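Local coordinates for extracellular solute-binding protein, family 1 (Trichodesmium erythraeum IMS101, PDB 6G7P) that binds ferric iron between its two lobes and probably serves as the periplasmic substrate-binding component of an iron-uptake ABC transporter, at residues Asn195-Ala200 with Glu266-Tyr271. Residues are numbered along the deposited sequence; the frame is centred on the assembly and turned at random.
With FE (Fe (III) ion), chain C.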
# COMPACT_ATOMS: atom_id res chain seq x y z
N ASN A 195 2.61 -2.24 -7.32
CA ASN A 195 2.58 -0.96 -6.66
C ASN A 195 3.57 -0.03 -7.34
O ASN A 195 4.69 -0.39 -7.70
CB ASN A 195 2.83 -1.06 -5.16
CG ASN A 195 1.70 -1.72 -4.39
OD1 ASN A 195 0.56 -1.79 -4.89
ND2 ASN A 195 2.01 -2.17 -3.18
N SER A 196 3.18 1.25 -7.37
CA SER A 196 3.89 2.30 -8.01
C SER A 196 5.37 2.39 -7.56
O SER A 196 6.29 2.59 -8.39
CB SER A 196 3.16 3.60 -7.76
OG SER A 196 2.93 3.83 -6.34
N TYR A 197 5.61 2.29 -6.26
CA TYR A 197 6.96 2.49 -5.72
C TYR A 197 7.97 1.44 -6.16
O TYR A 197 9.15 1.69 -6.10
CB TYR A 197 6.92 2.62 -4.18
CG TYR A 197 6.34 1.43 -3.49
CD1 TYR A 197 7.10 0.34 -3.17
CD2 TYR A 197 4.99 1.38 -3.13
CE1 TYR A 197 6.53 -0.74 -2.50
CE2 TYR A 197 4.41 0.29 -2.54
CZ TYR A 197 5.20 -0.79 -2.22
OH TYR A 197 4.65 -1.91 -1.66
N TYR A 198 7.51 0.26 -6.59
CA TYR A 198 8.48 -0.76 -7.06
C TYR A 198 9.11 -0.34 -8.39
O TYR A 198 10.26 -0.70 -8.64
CB TYR A 198 7.80 -2.13 -7.19
CG TYR A 198 7.44 -2.75 -5.86
CD1 TYR A 198 8.40 -3.09 -4.94
CD2 TYR A 198 6.12 -2.96 -5.49
CE1 TYR A 198 8.04 -3.63 -3.73
CE2 TYR A 198 5.77 -3.50 -4.30
CZ TYR A 198 6.75 -3.86 -3.43
OH TYR A 198 6.42 -4.35 -2.20
N LEU A 199 8.38 0.36 -9.27
CA LEU A 199 9.00 0.87 -10.51
C LEU A 199 10.00 2.00 -10.15
O LEU A 199 11.15 2.00 -10.63
CB LEU A 199 7.99 1.31 -11.53
CG LEU A 199 8.57 1.77 -12.86
CD1 LEU A 199 9.34 0.66 -13.56
CD2 LEU A 199 7.46 2.31 -13.75
N ALA A 200 9.61 2.89 -9.26
CA ALA A 200 10.50 3.94 -8.81
C ALA A 200 11.76 3.39 -8.18
O ALA A 200 12.87 3.90 -8.39
CB ALA A 200 9.75 4.78 -7.80
N GLU A 266 9.50 9.47 1.04
CA GLU A 266 10.64 9.25 0.15
C GLU A 266 11.43 8.02 0.52
O GLU A 266 12.03 7.37 -0.34
CB GLU A 266 11.47 10.53 0.03
CG GLU A 266 10.67 11.59 -0.71
CD GLU A 266 11.42 12.89 -0.96
OE1 GLU A 266 12.61 13.02 -0.56
OE2 GLU A 266 10.75 13.80 -1.53
N GLY A 267 11.37 7.61 1.79
CA GLY A 267 12.05 6.38 2.26
C GLY A 267 11.71 5.13 1.49
O GLY A 267 12.53 4.22 1.41
N ASN A 268 10.47 5.07 0.95
CA ASN A 268 10.05 3.97 0.12
C ASN A 268 9.45 4.43 -1.21
O ASN A 268 8.69 3.72 -1.82
CB ASN A 268 9.04 3.06 0.84
CG ASN A 268 8.84 1.74 0.12
OD1 ASN A 268 9.79 1.17 -0.44
ND2 ASN A 268 7.62 1.25 0.10
N ASN A 269 9.85 5.61 -1.70
CA ASN A 269 9.38 6.11 -2.98
C ASN A 269 7.84 6.15 -3.11
O ASN A 269 7.32 5.88 -4.17
CB ASN A 269 10.00 5.32 -4.18
CG ASN A 269 11.49 5.36 -4.20
OD1 ASN A 269 12.08 6.45 -4.21
ND2 ASN A 269 12.10 4.18 -4.09
N GLU A 270 7.18 6.44 -1.98
CA GLU A 270 5.74 6.59 -1.90
C GLU A 270 5.39 8.05 -1.98
O GLU A 270 6.24 8.92 -1.96
CB GLU A 270 5.21 5.93 -0.60
CG GLU A 270 5.35 4.41 -0.65
CD GLU A 270 4.77 3.70 0.55
OE1 GLU A 270 3.64 4.02 0.97
OE2 GLU A 270 5.44 2.79 1.04
N TYR A 271 4.09 8.30 -2.17
CA TYR A 271 3.56 9.67 -2.21
C TYR A 271 3.25 10.13 -0.78
O TYR A 271 2.79 9.33 0.03
CB TYR A 271 2.24 9.72 -3.03
CG TYR A 271 2.43 9.36 -4.49
CD1 TYR A 271 2.73 10.33 -5.41
CD2 TYR A 271 2.29 8.04 -4.92
CE1 TYR A 271 2.93 9.95 -6.74
CE2 TYR A 271 2.45 7.70 -6.24
CZ TYR A 271 2.80 8.70 -7.12
OH TYR A 271 2.97 8.31 -8.48
FE FE C . 5.58 -3.37 -0.68
O HOH W 1 4.75 5.60 -5.21
O HOH W 2 5.84 -1.99 0.85
O HOH W 3 6.73 -4.58 0.69
O HOH W 4 7.89 -2.90 -0.33
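Tyr197, in the first turn of helix 196-204, faces Asn269 with their CA atoms 5.1 Å apart. Asn269, at positive phi (54°), is the C-prime residue of the Schellman motif that ends helix 258-266, its N hydrogen-bonded to Glu266 O. No direct hydrogen bond joins the segments; one water bridges Ser196 OG and Asn269 O. Tyr197 CB packs against Asn268 O at 3.1 Å, and Ala200 CB meets Asn269 CB, while Asn269 OD1 is hydrogen-bonded to Arg204 NH1. In this periplasmic binding protein fold the loop packs against Tyr197, an iron ligand: Tyr197 OH and Tyr198 OH, each 2.0 Å from the iron, join Tyr141 and three waters in a six-ligand shell. With CG between the backbone N and the carbonyl carbon (chi1 60°), the Tyr197 ring carries one face to Asn268 ND2, which lies near the rim, 3.4 Å from CD1, ring and amide planes 54° apart. A nearly straight bond runs from Asn268 ND2 to the anti lone pair of Glu270 OE2 (2.8 Å), an oxygen also salt-bridged to Arg101; Glu270 OE1 is hydrogen-bonded to Ser99 OG and Ser234 OG. Glu270 CG lies beside Tyr197 CD2. Asn195 ND2 donates to Tyr197 OH at 3.1 Å, with that oxygen in its amide plane, and would probably stabilise a phenolate there.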